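Local coordinates for luciferase-like monooxygenase (Streptomyces bottropensis, PDB 7BIP), which probably acts as a monooxygenase that uses molecular oxygen in the biosynthesis of the aromatic polyketide rishirilide, at residues A[5-10]-A[323-328]; A[26-31]-A[334-339]; A[139-144]-A[168-173]. One frame throughout, in Å; residues are numbered along the deposited sequence.

Contact 1. Residues A[5-10]-A[323-328]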
ATOM      1  N   ILE A   5      18.465  -7.276   0.622  1.00 11.13           N
ATOM      2  CA  ILE A   5      18.727  -6.053   1.368  1.00 12.80           C
ATOM      3  C   ILE A   5      17.496  -5.707   2.185  1.00 14.03           C
ATOM      4  O   ILE A   5      16.359  -5.996   1.797  1.00 16.68           O
ATOM      5  CB  ILE A   5      19.116  -4.861   0.472  1.00 14.42           C
ATOM      6  CG1 ILE A   5      17.973  -4.531  -0.496  1.00 16.53           C
ATOM      7  CG2 ILE A   5      20.445  -5.154  -0.262  1.00 14.17           C
ATOM      8  CD1 ILE A   5      18.071  -3.125  -1.108  1.00 18.64           C
ATOM      9  N   ASN A   6      17.742  -5.098   3.339  1.00 13.32           N
ATOM     10  CA  ASN A   6      16.704  -4.604   4.223  1.00 14.10           C
ATOM     11  C   ASN A   6      16.803  -3.088   4.241  1.00 13.82           C
ATOM     12  O   ASN A   6      17.908  -2.530   4.279  1.00 15.81           O
ATOM     13  CB  ASN A   6      16.877  -5.181   5.632  1.00 14.86           C
ATOM     14  CG  ASN A   6      15.625  -5.063   6.483  1.00 20.17           C
ATOM     15  OD1 ASN A   6      14.691  -4.341   6.142  1.00 23.49           O
ATOM     16  ND2 ASN A   6      15.611  -5.771   7.613  1.00 18.85           N
ATOM     17  N   LEU A   7      15.658  -2.428   4.171  1.00 14.30           N
ATOM     18  CA  LEU A   7      15.586  -0.969   4.100  1.00 11.56           C
ATOM     19  C   LEU A   7      14.808  -0.479   5.321  1.00 16.85           C
ATOM     20  O   LEU A   7      13.657  -0.052   5.236  1.00 25.71           O
ATOM     21  CB  LEU A   7      14.945  -0.507   2.775  1.00 11.19           C
ATOM     22  CG  LEU A   7      15.802  -0.826   1.546  1.00 15.00           C
ATOM     23  CD1 LEU A   7      15.051  -0.575   0.230  1.00 17.32           C
ATOM     24  CD2 LEU A   7      17.149  -0.058   1.579  1.00 16.38           C
ATOM     25  N   PHE A   8      15.457  -0.567   6.472  1.00 22.59           N
ATOM     26  CA  PHE A   8      14.870  -0.175   7.746  1.00 20.70           C
ATOM     27  C   PHE A   8      15.234   1.282   7.978  1.00 22.07           C
ATOM     28  O   PHE A   8      16.411   1.586   8.200  1.00 22.53           O
ATOM     29  CB  PHE A   8      15.438  -1.058   8.853  1.00 20.39           C
ATOM     30  CG  PHE A   8      14.749  -0.940  10.192  1.00 23.72           C
ATOM     31  CD1 PHE A   8      14.345  -2.084  10.865  1.00 32.29           C
ATOM     32  CD2 PHE A   8      14.562   0.285  10.809  1.00 20.81           C
ATOM     33  CE1 PHE A   8      13.729  -2.004  12.104  1.00 30.52           C
ATOM     34  CE2 PHE A   8      13.951   0.366  12.051  1.00 21.24           C
ATOM     35  CZ  PHE A   8      13.537  -0.781  12.693  1.00 24.04           C
ATOM     36  N   PRO A   9      14.276   2.218   7.962  1.00 16.72           N
ATOM     37  CA  PRO A   9      14.629   3.631   8.178  1.00 16.80           C
ATOM     38  C   PRO A   9      14.849   3.938   9.656  1.00 17.72           C
ATOM     39  O   PRO A   9      14.018   3.616  10.506  1.00 18.14           O
ATOM     40  CB  PRO A   9      13.413   4.386   7.629  1.00 16.86           C
ATOM     41  CG  PRO A   9      12.284   3.442   7.811  1.00 22.16           C
ATOM     42  CD  PRO A   9      12.848   2.040   7.657  1.00 22.05           C
ATOM     43  N   THR A  10      15.988   4.555   9.962  1.00 21.11           N
ATOM     44  CA  THR A  10      16.276   5.091  11.291  1.00 25.07           C
ATOM     45  C   THR A  10      16.689   6.533  11.045  1.00 28.36           C
ATOM     46  O   THR A  10      17.878   6.857  10.991  1.00 31.61           O
ATOM     47  CB  THR A  10      17.357   4.285  12.022  1.00 27.88           C
ATOM     48  OG1 THR A  10      18.480   4.085  11.153  1.00 31.29           O
ATOM     49  CG2 THR A  10      16.817   2.947  12.415  1.00 23.34           C
ATOM     50  N   LEU A 323      20.571  -7.784   4.334  1.00 11.94           N
ATOM     51  CA  LEU A 323      21.631  -6.832   4.655  1.00  9.83           C
ATOM     52  C   LEU A 323      21.008  -5.454   4.846  1.00 14.38           C
ATOM     53  O   LEU A 323      20.499  -4.860   3.896  1.00 16.05           O
ATOM     54  CB  LEU A 323      22.673  -6.818   3.538  1.00 13.05           C
ATOM     55  CG  LEU A 323      23.224  -8.192   3.148  1.00 15.24           C
ATOM     56  CD1 LEU A 323      23.857  -8.111   1.769  1.00 17.41           C
ATOM     57  CD2 LEU A 323      24.236  -8.688   4.194  1.00 16.06           C
ATOM     58  N   GLN A 324      21.035  -4.953   6.076  1.00 11.64           N
ATOM     59  CA  GLN A 324      20.444  -3.654   6.379  1.00 14.87           C
ATOM     60  C   GLN A 324      21.442  -2.555   6.008  1.00 14.14           C
ATOM     61  O   GLN A 324      22.448  -2.367   6.704  1.00 14.57           O
ATOM     62  CB  GLN A 324      20.059  -3.599   7.855  1.00 18.57           C
ATOM     63  CG  GLN A 324      19.667  -2.216   8.315  1.00 25.85           C
ATOM     64  CD  GLN A 324      18.567  -1.657   7.457  1.00 30.69           C
ATOM     65  OE1 GLN A 324      17.603  -2.353   7.146  1.00 35.60           O
ATOM     66  NE2 GLN A 324      18.707  -0.408   7.052  1.00 25.72           N
ATOM     67  N   VAL A 325      21.173  -1.808   4.928  1.00 13.08           N
ATOM     68  CA  VAL A 325      22.203  -0.982   4.288  1.00 14.47           C
ATOM     69  C   VAL A 325      21.967   0.516   4.435  1.00 15.18           C
ATOM     70  O   VAL A 325      22.792   1.298   3.945  1.00 15.00           O
ATOM     71  CB  VAL A 325      22.369  -1.335   2.794  1.00 14.44           C
ATOM     72  CG1 VAL A 325      22.925  -2.759   2.618  1.00 14.87           C
ATOM     73  CG2 VAL A 325      21.050  -1.190   2.045  1.00 14.74           C
ATOM     74  N   ILE A 326      20.904   0.950   5.108  1.00 13.29           N
ATOM     75  CA  ILE A 326      20.664   2.380   5.286  1.00 13.35           C
ATOM     76  C   ILE A 326      20.616   2.711   6.769  1.00 20.05           C
ATOM     77  O   ILE A 326      20.330   1.854   7.611  1.00 22.44           O
ATOM     78  CB  ILE A 326      19.368   2.839   4.579  1.00 14.78           C
ATOM     79  CG1 ILE A 326      18.155   2.129   5.181  1.00 16.84           C
ATOM     80  CG2 ILE A 326      19.468   2.574   3.085  1.00 14.93           C
ATOM     81  CD1 ILE A 326      16.829   2.640   4.694  1.00 15.67           C
ATOM     82  N   SER A 327      20.919   3.968   7.089  1.00 23.49           N
ATOM     83  CA  SER A 327      20.837   4.426   8.475  1.00 32.28           C
ATOM     84  C   SER A 327      21.101   5.918   8.595  1.00 36.63           C
ATOM     85  O   SER A 327      22.162   6.405   8.193  1.00 40.08           O
ATOM     86  CB  SER A 327      21.817   3.674   9.379  1.00 29.18           C
ATOM     87  OG  SER A 327      21.646   4.094  10.729  1.00 37.78           O
ATOM     88  N   GLY A 328      20.144   6.642   9.168  1.00 36.41           N
ATOM     89  CA  GLY A 328      20.354   8.046   9.450  1.00 32.62           C
ATOM     90  C   GLY A 328      20.558   8.830   8.177  1.00 35.82           C
ATOM     91  O   GLY A 328      19.888   8.610   7.163  1.00 33.36           O
TER
HETATM   92  O   HOH W   1      19.297   1.634  10.028  1.00 44.11           O
HETATM   93  O   HOH W   2      17.785   5.194   7.615  1.00 29.83           O
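Strands 2-6 and 320-324, the first and last of a TIM barrel, lie side by side and parallel, closing the barrel. The evidence is a ladder of backbone bonds: Asn6 N donates to Leu323 O at 2.8 Å and 172°, nearly straight although the donor sits above the carbonyl plane, and a weaker bond runs from Val325 N to Asn6 O. Gln324, bridged to Asn6, extends the pairing through its side chain. Its CB lies beside Asn6 CB; CG is anti to the backbone N (chi1 170°), and a bend at chi2 folds the amide across to 5-10. OE1 accepts from Phe8 N at 2.9 Å, in the amide plane and on a lone pair, with 145° at the hydrogen. NE2 turns back and donates to Ile326 O at 2.8 Å. The two bonds are consistent with the modelled amide orientation; Gln324 OE1 also lies 2.9 Å from Asn6 O. Ile326 O also receives a water at 2.6 Å, which lies 2.8 Å from Thr10 OG1, bridging the two loops. An alanine in place of Gln324 would remove both amide bonds and would probably leave Phe8 N and the loop 325-328 less firmly held. On the helix-facing side, Ile326 CG2 meets Leu7 CD2 at 3.8 Å, the side chains crossing at about a right angle, and Ile326 CG1 lies 3.5 Å from Phe8 O. Where regular strand pairing ends, a buried side-chain amide thus does the work of backbone, supplying an acceptor to one loop and a donor to the other at the C-terminal mouth of the barrel.

Contact 2. Residues A[26-31]-A[334-339]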
ATOM      1  N   LEU A  26      13.922   3.466  -3.212  1.00 12.48           N
ATOM      2  CA  LEU A  26      13.489   2.812  -4.445  1.00 12.75           C
ATOM      3  C   LEU A  26      14.666   2.573  -5.391  1.00 13.92           C
ATOM      4  O   LEU A  26      14.709   1.554  -6.092  1.00 14.16           O
ATOM      5  CB  LEU A  26      12.394   3.629  -5.142  1.00 13.88           C
ATOM      6  CG  LEU A  26      11.025   3.576  -4.459  1.00 14.56           C
ATOM      7  CD1 LEU A  26      10.075   4.602  -5.068  1.00 17.93           C
ATOM      8  CD2 LEU A  26      10.419   2.171  -4.543  1.00 14.81           C
ATOM      9  N   ARG A  27      15.636   3.491  -5.419  1.00 12.02           N
ATOM     10  CA  ARG A  27      16.805   3.274  -6.266  1.00 12.76           C
ATOM     11  C   ARG A  27      17.659   2.120  -5.747  1.00 12.94           C
ATOM     12  O   ARG A  27      18.221   1.357  -6.546  1.00 13.34           O
ATOM     13  CB  ARG A  27      17.625   4.560  -6.369  1.00 12.13           C
ATOM     14  CG  ARG A  27      18.899   4.453  -7.206  1.00 17.38           C
ATOM     15  CD  ARG A  27      18.638   3.850  -8.579  1.00 21.91           C
ATOM     16  NE  ARG A  27      19.893   3.447  -9.225  1.00 24.65           N
ATOM     17  CZ  ARG A  27      19.985   2.503 -10.150  1.00 30.72           C
ATOM     18  NH1 ARG A  27      18.899   1.857 -10.554  1.00 27.86           N
ATOM     19  NH2 ARG A  27      21.167   2.202 -10.674  1.00 37.85           N
ATOM     20  N   LEU A  28      17.759   1.963  -4.414  1.00 12.61           N
ATOM     21  CA  LEU A  28      18.473   0.808  -3.870  1.00 11.91           C
ATOM     22  C   LEU A  28      17.744  -0.494  -4.189  1.00 12.25           C
ATOM     23  O   LEU A  28      18.382  -1.530  -4.425  1.00 13.58           O
ATOM     24  CB  LEU A  28      18.668   0.962  -2.359  1.00 12.82           C
ATOM     25  CG  LEU A  28      19.579   2.132  -1.959  1.00 13.06           C
ATOM     26  CD1 LEU A  28      19.490   2.407  -0.480  1.00 12.88           C
ATOM     27  CD2 LEU A  28      21.028   1.866  -2.355  1.00 11.83           C
ATOM     28  N   ALA A  29      16.411  -0.468  -4.169  1.00 11.94           N
ATOM     29  CA  ALA A  29      15.646  -1.631  -4.612  1.00 13.75           C
ATOM     30  C   ALA A  29      15.946  -1.967  -6.072  1.00 15.50           C
ATOM     31  O   ALA A  29      16.103  -3.144  -6.425  1.00 13.12           O
ATOM     32  CB  ALA A  29      14.151  -1.371  -4.407  1.00 12.95           C
ATOM     33  N   GLU A  30      16.035  -0.945  -6.933  1.00 13.13           N
ATOM     34  CA  GLU A  30      16.436  -1.165  -8.329  1.00 11.63           C
ATOM     35  C   GLU A  30      17.841  -1.745  -8.420  1.00 13.30           C
ATOM     36  O   GLU A  30      18.098  -2.650  -9.223  1.00 14.72           O
ATOM     37  CB  GLU A  30      16.368   0.153  -9.106  1.00 14.94           C
ATOM     38  CG  GLU A  30      14.937   0.661  -9.360  1.00 15.40           C
ATOM     39  CD  GLU A  30      14.913   2.086  -9.911  1.00 25.89           C
ATOM     40  OE1 GLU A  30      15.996   2.665 -10.117  1.00 27.98           O
ATOM     41  OE2 GLU A  30      13.816   2.635 -10.150  1.00 25.90           O
ATOM     42  N   LEU A  31      18.767  -1.224  -7.612  1.00 13.34           N
ATOM     43  CA  LEU A  31      20.125  -1.754  -7.623  1.00 13.77           C
ATOM     44  C   LEU A  31      20.161  -3.199  -7.136  1.00 13.11           C
ATOM     45  O   LEU A  31      20.919  -4.019  -7.665  1.00 16.18           O
ATOM     46  CB  LEU A  31      21.032  -0.856  -6.783  1.00 16.14           C
ATOM     47  CG  LEU A  31      22.531  -1.113  -6.921  1.00 24.78           C
ATOM     48  CD1 LEU A  31      23.019  -0.723  -8.319  1.00 22.19           C
ATOM     49  CD2 LEU A  31      23.295  -0.329  -5.855  1.00 25.25           C
ATOM     50  N   GLU A 334      26.900   5.706  -0.237  1.00 15.86           N
ATOM     51  CA  GLU A 334      27.545   4.742   0.651  1.00 16.93           C
ATOM     52  C   GLU A 334      26.733   3.457   0.743  1.00 15.14           C
ATOM     53  O   GLU A 334      27.301   2.359   0.742  1.00 14.98           O
ATOM     54  CB  GLU A 334      27.753   5.364   2.037  1.00 15.86           C
ATOM     55  CG  GLU A 334      28.942   6.340   2.057  1.00 18.47           C
ATOM     56  CD  GLU A 334      29.105   7.097   3.363  1.00 25.93           C
ATOM     57  OE1 GLU A 334      28.820   6.534   4.442  1.00 21.78           O
ATOM     58  OE2 GLU A 334      29.518   8.276   3.301  1.00 31.81           O
ATOM     59  N   SER A 335      25.403   3.570   0.812  1.00 12.84           N
ATOM     60  CA  SER A 335      24.576   2.370   0.731  1.00 16.29           C
ATOM     61  C   SER A 335      24.792   1.646  -0.596  1.00 15.52           C
ATOM     62  O   SER A 335      24.896   0.413  -0.647  1.00 13.94           O
ATOM     63  CB  SER A 335      23.104   2.745   0.888  1.00 13.91           C
ATOM     64  OG  SER A 335      22.895   3.423   2.121  1.00 15.13           O
ATOM     65  N   ALA A 336      24.870   2.401  -1.682  1.00 11.50           N
ATOM     66  CA  ALA A 336      25.057   1.794  -2.995  1.00 14.84           C
ATOM     67  C   ALA A 336      26.435   1.148  -3.113  1.00 12.81           C
ATOM     68  O   ALA A 336      26.573   0.072  -3.707  1.00 15.08           O
ATOM     69  CB  ALA A 336      24.858   2.855  -4.078  1.00 16.51           C
ATOM     70  N   ARG A 337      27.462   1.787  -2.538  1.00 14.96           N
ATOM     71  CA  ARG A 337      28.802   1.198  -2.535  1.00 14.81           C
ATOM     72  C   ARG A 337      28.811  -0.131  -1.795  1.00 15.53           C
ATOM     73  O   ARG A 337      29.407  -1.108  -2.267  1.00 14.64           O
ATOM     74  CB  ARG A 337      29.811   2.164  -1.903  1.00 14.65           C
ATOM     75  CG  ARG A 337      31.197   1.537  -1.716  1.00 15.23           C
ATOM     76  CD  ARG A 337      32.213   2.560  -1.204  1.00 16.27           C
ATOM     77  NE  ARG A 337      31.924   2.967   0.158  1.00 18.63           N
ATOM     78  CZ  ARG A 337      32.684   3.800   0.858  1.00 17.22           C
ATOM     79  NH1 ARG A 337      33.777   4.329   0.298  1.00 18.59           N
ATOM     80  NH2 ARG A 337      32.346   4.114   2.097  1.00 18.73           N
ATOM     81  N   THR A 338      28.143  -0.188  -0.635  1.00 12.43           N
ATOM     82  CA  THR A 338      28.036  -1.439   0.106  1.00 13.91           C
ATOM     83  C   THR A 338      27.440  -2.526  -0.769  1.00 12.94           C
ATOM     84  O   THR A 338      27.956  -3.648  -0.827  1.00 16.84           O
ATOM     85  CB  THR A 338      27.171  -1.241   1.357  1.00 12.76           C
ATOM     86  OG1 THR A 338      27.867  -0.428   2.307  1.00 12.15           O
ATOM     87  CG2 THR A 338      26.836  -2.589   2.009  1.00 14.32           C
ATOM     88  N   MET A 339      26.350  -2.203  -1.475  1.00 12.65           N
ATOM     89  CA  MET A 339      25.703  -3.215  -2.298  1.00 14.12           C
ATOM     90  C   MET A 339      26.588  -3.620  -3.468  1.00 14.49           C
ATOM     91  O   MET A 339      26.680  -4.809  -3.793  1.00 15.73           O
ATOM     92  CB  MET A 339      24.347  -2.707  -2.779  1.00 17.80           C
ATOM     93  CG  MET A 339      23.330  -2.599  -1.654  1.00 12.40           C
ATOM     94  SD  MET A 339      21.834  -1.801  -2.239  1.00 14.99           S
ATOM     95  CE  MET A 339      21.247  -2.993  -3.434  1.00 17.07           C
TER
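Two neighbouring helices of the outer layer of the TIM barrel meet here: 18-35, which follows the first strand, and 332-345, which follows the last. Their local axes run 13° from parallel and 10.6 Å apart, and Leu28 with Leu31 on one side faces Ser335, Ala336 and Met339 on the other. Met339 reaches across to the other helix. Its chain is extended through chi2 and bent at chi3 (65°), which places SD 3.8 Å from Leu28 CD2 and lays CE against the backbone, 3.4 Å from Leu28 O. Met339 CE also lies 4.0 Å from Leu31 CB, the two side chains sliding past each other in opposite directions. Both Leu28 methyls, CD1 and CD2, lie 3.9 Å from Ser335 CB, and CD2 also meets the sulfur. Leu31, with CG anti to its backbone N, sends CD2 to Ala336 CB at 4.0 Å. Ser335 meets the leucine through CB, while its OG is hydrogen-bonded to Val325 O just beyond the last strand. Charge is kept to the flank, where Arg27 NH1 binds Glu30 OE1 in the guanidinium plane at 3.0 Å and Arg67 of helix 57-67 pairs with the other carboxylate oxygen. With no hydrogen bond spanning the two segments, their association rests on the fit of buried apolar groups, to which the methyl of Met339, perhaps slightly polarised by its sulfur, adds a contact with a carbonyl oxygen.

Contact 3. Residues A[139-144]-A[168-173]. With CA (calcium ion), chain C.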
ATOM      1  N   ARG A 139      -6.095 -18.256   6.338  1.00 15.08           N
ATOM      2  CA  ARG A 139      -7.366 -18.833   5.919  1.00 14.27           C
ATOM      3  C   ARG A 139      -8.009 -18.021   4.807  1.00 10.85           C
ATOM      4  O   ARG A 139      -8.576 -18.598   3.873  1.00 14.22           O
ATOM      5  CB  ARG A 139      -8.323 -18.943   7.105  1.00 16.18           C
ATOM      6  CG  ARG A 139      -7.967 -20.075   7.989  1.00 19.15           C
ATOM      7  CD  ARG A 139      -9.125 -20.523   8.840  1.00 22.00           C
ATOM      8  NE  ARG A 139      -8.562 -21.242   9.958  1.00 30.15           N
ATOM      9  CZ  ARG A 139      -9.245 -21.686  10.999  1.00 32.58           C
ATOM     10  NH1 ARG A 139     -10.563 -21.501  11.072  1.00 24.67           N
ATOM     11  NH2 ARG A 139      -8.586 -22.320  11.962  1.00 24.29           N
ATOM     12  N   LEU A 140      -7.974 -16.682   4.917  1.00 11.06           N
ATOM     13  CA  LEU A 140      -8.531 -15.843   3.858  1.00 11.86           C
ATOM     14  C   LEU A 140      -7.831 -16.084   2.528  1.00 13.07           C
ATOM     15  O   LEU A 140      -8.461 -15.986   1.468  1.00 15.47           O
ATOM     16  CB  LEU A 140      -8.445 -14.368   4.257  1.00 11.56           C
ATOM     17  CG  LEU A 140      -9.471 -13.984   5.342  1.00 12.96           C
ATOM     18  CD1 LEU A 140      -9.079 -12.678   6.023  1.00 15.18           C
ATOM     19  CD2 LEU A 140     -10.874 -13.886   4.741  1.00 13.36           C
ATOM     20  N   TRP A 141      -6.535 -16.415   2.556  1.00 13.29           N
ATOM     21  CA  TRP A 141      -5.825 -16.719   1.318  1.00 15.31           C
ATOM     22  C   TRP A 141      -6.118 -18.128   0.816  1.00 12.51           C
ATOM     23  O   TRP A 141      -6.252 -18.342  -0.395  1.00 15.47           O
ATOM     24  CB  TRP A 141      -4.319 -16.602   1.529  1.00 12.19           C
ATOM     25  CG  TRP A 141      -3.749 -15.236   1.695  1.00 10.15           C
ATOM     26  CD1 TRP A 141      -4.272 -14.044   1.276  1.00 11.99           C
ATOM     27  CD2 TRP A 141      -2.494 -14.940   2.305  1.00  9.39           C
ATOM     28  NE1 TRP A 141      -3.413 -13.016   1.609  1.00 13.32           N
ATOM     29  CE2 TRP A 141      -2.312 -13.544   2.235  1.00 10.52           C
ATOM     30  CE3 TRP A 141      -1.511 -15.722   2.920  1.00 12.44           C
ATOM     31  CZ2 TRP A 141      -1.179 -12.913   2.742  1.00 14.36           C
ATOM     32  CZ3 TRP A 141      -0.377 -15.094   3.423  1.00 11.82           C
ATOM     33  CH2 TRP A 141      -0.225 -13.706   3.338  1.00 15.67           C
ATOM     34  N   ALA A 142      -6.175 -19.105   1.725  1.00 12.87           N
ATOM     35  CA  ALA A 142      -6.174 -20.507   1.339  1.00 13.68           C
ATOM     36  C   ALA A 142      -7.561 -21.062   1.068  1.00 17.65           C
ATOM     37  O   ALA A 142      -7.675 -22.080   0.371  1.00 20.26           O
ATOM     38  CB  ALA A 142      -5.524 -21.359   2.437  1.00 15.49           C
ATOM     39  N   GLU A 143      -8.604 -20.431   1.602  1.00 13.31           N
ATOM     40  CA  GLU A 143      -9.942 -21.008   1.626  1.00 12.47           C
ATOM     41  C   GLU A 143     -10.977 -19.998   1.135  1.00 11.48           C
ATOM     42  O   GLU A 143     -10.706 -18.804   0.988  1.00 13.95           O
ATOM     43  CB  GLU A 143     -10.336 -21.474   3.042  1.00 19.45           C
ATOM     44  CG  GLU A 143      -9.332 -22.399   3.729  1.00 25.56           C
ATOM     45  CD  GLU A 143      -9.222 -23.756   3.065  1.00 48.30           C
ATOM     46  OE1 GLU A 143      -8.147 -24.385   3.179  1.00 58.02           O
ATOM     47  OE2 GLU A 143     -10.207 -24.196   2.432  1.00 57.39           O
ATOM     48  N   GLU A 144     -12.181 -20.513   0.900  1.00 12.70           N
ATOM     49  CA  GLU A 144     -13.334 -19.731   0.492  1.00 12.81           C
ATOM     50  C   GLU A 144     -14.475 -20.020   1.456  1.00 15.93           C
ATOM     51  O   GLU A 144     -14.445 -21.009   2.190  1.00 17.69           O
ATOM     52  CB  GLU A 144     -13.749 -20.057  -0.946  1.00 14.19           C
ATOM     53  CG  GLU A 144     -12.633 -19.837  -1.950  1.00 16.10           C
ATOM     54  CD  GLU A 144     -11.763 -21.067  -2.178  1.00 17.99           C
ATOM     55  OE1 GLU A 144     -12.251 -22.211  -2.008  1.00 17.62           O
ATOM     56  OE2 GLU A 144     -10.583 -20.878  -2.542  1.00 15.73           O
ATOM     57  N   PRO A 168      -0.204 -22.264  -2.205  1.00 20.08           N
ATOM     58  CA  PRO A 168      -1.547 -21.792  -1.851  1.00 15.73           C
ATOM     59  C   PRO A 168      -1.637 -20.297  -1.561  1.00 14.20           C
ATOM     60  O   PRO A 168      -2.727 -19.739  -1.559  1.00 20.04           O
ATOM     61  CB  PRO A 168      -1.877 -22.599  -0.586  1.00 19.21           C
ATOM     62  CG  PRO A 168      -0.540 -22.898   0.023  1.00 20.31           C
ATOM     63  CD  PRO A 168       0.409 -23.073  -1.132  1.00 19.11           C
ATOM     64  N   HIS A 169      -0.485 -19.668  -1.341  1.00 14.02           N
ATOM     65  CA  HIS A 169      -0.377 -18.274  -0.933  1.00 13.16           C
ATOM     66  C   HIS A 169       1.105 -17.959  -0.772  1.00 12.50           C
ATOM     67  O   HIS A 169       1.936 -18.875  -0.849  1.00 16.01           O
ATOM     68  CB  HIS A 169      -1.163 -18.018   0.363  1.00 14.57           C
ATOM     69  CG  HIS A 169      -0.859 -18.978   1.471  1.00 14.33           C
ATOM     70  ND1 HIS A 169       0.335 -18.967   2.157  1.00 16.36           N
ATOM     71  CD2 HIS A 169      -1.604 -19.963   2.028  1.00 15.43           C
ATOM     72  CE1 HIS A 169       0.323 -19.919   3.075  1.00 16.38           C
ATOM     73  NE2 HIS A 169      -0.847 -20.532   3.023  1.00 16.23           N
ATOM     74  N   PRO A 170       1.486 -16.694  -0.600  1.00 14.43           N
ATOM     75  CA  PRO A 170       2.891 -16.389  -0.315  1.00 13.10           C
ATOM     76  C   PRO A 170       3.395 -17.142   0.911  1.00 15.08           C
ATOM     77  O   PRO A 170       2.637 -17.461   1.833  1.00 14.32           O
ATOM     78  CB  PRO A 170       2.877 -14.879  -0.071  1.00 11.46           C
ATOM     79  CG  PRO A 170       1.719 -14.394  -0.853  1.00 14.55           C
ATOM     80  CD  PRO A 170       0.676 -15.463  -0.691  1.00 15.57           C
ATOM     81  N   ARG A 171       4.696 -17.434   0.902  1.00 16.65           N
ATOM     82  CA  ARG A 171       5.354 -18.009   2.069  1.00 17.64           C
ATOM     83  C   ARG A 171       5.046 -17.171   3.302  1.00 17.91           C
ATOM     84  O   ARG A 171       5.066 -15.941   3.247  1.00 14.45           O
ATOM     85  CB  ARG A 171       6.868 -18.062   1.846  1.00 15.67           C
ATOM     86  CG  ARG A 171       7.626 -18.898   2.886  1.00 22.68           C
ATOM     87  CD  ARG A 171       9.139 -18.769   2.704  1.00 26.57           C
ATOM     88  NE  ARG A 171       9.566 -19.162   1.366  1.00 28.53           N
ATOM     89  CZ  ARG A 171       9.858 -20.407   1.009  1.00 37.23           C
ATOM     90  NH1 ARG A 171       9.763 -21.388   1.898  1.00 38.80           N
ATOM     91  NH2 ARG A 171      10.240 -20.670  -0.236  1.00 39.59           N
ATOM     92  N   ILE A 172       4.756 -17.841   4.417  1.00 14.51           N
ATOM     93  CA  ILE A 172       4.502 -17.176   5.693  1.00 13.37           C
ATOM     94  C   ILE A 172       5.703 -17.419   6.600  1.00 13.57           C
ATOM     95  O   ILE A 172       6.101 -18.568   6.814  1.00 16.46           O
ATOM     96  CB  ILE A 172       3.208 -17.691   6.353  1.00 14.39           C
ATOM     97  CG1 ILE A 172       1.973 -17.285   5.540  1.00 14.77           C
ATOM     98  CG2 ILE A 172       3.069 -17.158   7.789  1.00 14.59           C
ATOM     99  CD1 ILE A 172       0.674 -17.916   6.073  1.00 17.45           C
ATOM    100  N   LEU A 173       6.283 -16.341   7.125  1.00 12.96           N
ATOM    101  CA  LEU A 173       7.346 -16.444   8.115  1.00 13.94           C
ATOM    102  C   LEU A 173       6.919 -15.726   9.385  1.00 13.28           C
ATOM    103  O   LEU A 173       6.263 -14.683   9.326  1.00 14.57           O
ATOM    104  CB  LEU A 173       8.662 -15.850   7.595  1.00 15.92           C
ATOM    105  CG  LEU A 173       9.097 -16.454   6.264  1.00 18.85           C
ATOM    106  CD1 LEU A 173       8.720 -15.499   5.144  1.00 19.35           C
ATOM    107  CD2 LEU A 173      10.592 -16.750   6.269  1.00 18.35           C
TER
HETATM  108 CA    CA C 401     -10.368 -23.294  -3.071  0.91 13.33          CA
HETATM  109  O   HOH W   3      -9.196 -23.765  -1.065  1.00 20.99           O
HETATM  110  O   HOH W   4     -11.897 -25.093  -2.595  1.00 21.29           O
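Ring contacts dominate, and Trp141 is at their centre. Pro170 CD stands over one face of its six-membered ring, 4.2 Å from the centroid and 10° off the normal, a CH-pi contact. His169 comes at the indole obliquely: its CB is 3.5 Å from Trp141 CE3, and the ring planes differ by 35°. Pro168 CG lies over a face of the imidazole. Aliphatic contacts continue at the rim, where Ile172 CG1 meets Trp141 CZ3 at 3.8 Å near the indole plane, and Ala142 CB touches the edge of the imidazole. These contacts join the end of helix 126-142 to the approach and start of strand 171-175. The helix belongs to the crossover from strand 103-107 to strand 171-175, adjacent parallel strands of the TIM barrel, so this is a beta-alpha-beta unit with the hairpin 146-149/154-158 inserted after its helix. Hydrogen bonds hold each ring: one within 168-173, one to a neighbouring helix. His169 holds CG in the crowded position between N and carbonyl carbon (chi1 51°), and its ND1 donates to Pro170 O at 2.8 Å, in the imidazole plane. Trp141 NE1 is bonded to Ala89 O of helix 85-98. Metal binding occupies the exposed end of 139-144. Glu144 grips the calcium ion with both carboxylate oxygens, OE1 at 2.4 Å and OE2 at 2.5 Å. Two waters also bind the ion, and one of them donates to Ala142 O at 2.7 Å, linking the ion to the last helical turn.

Overall arrangement
From the N terminus, the chain lays down strand 2-6 and then helix 18-35, the first halves of contacts 1 and 2. Residues 139-144 and 168-173 then close the short loop of contact 3, nested inside both longer ones. Near the C terminus, strand 320-324 completes contact 1 and helix 332-345 completes contact 2, so these two cross instead of nesting. Their centres are 10 Å apart, and they touch through Leu28 on Ile326. Contact 1 closes the barrel sheet, and contact 2 joins the helical layer outside it. Contact 3, centred about 28 Å from contact 1, lies across the barrel, on another part of the same sheet.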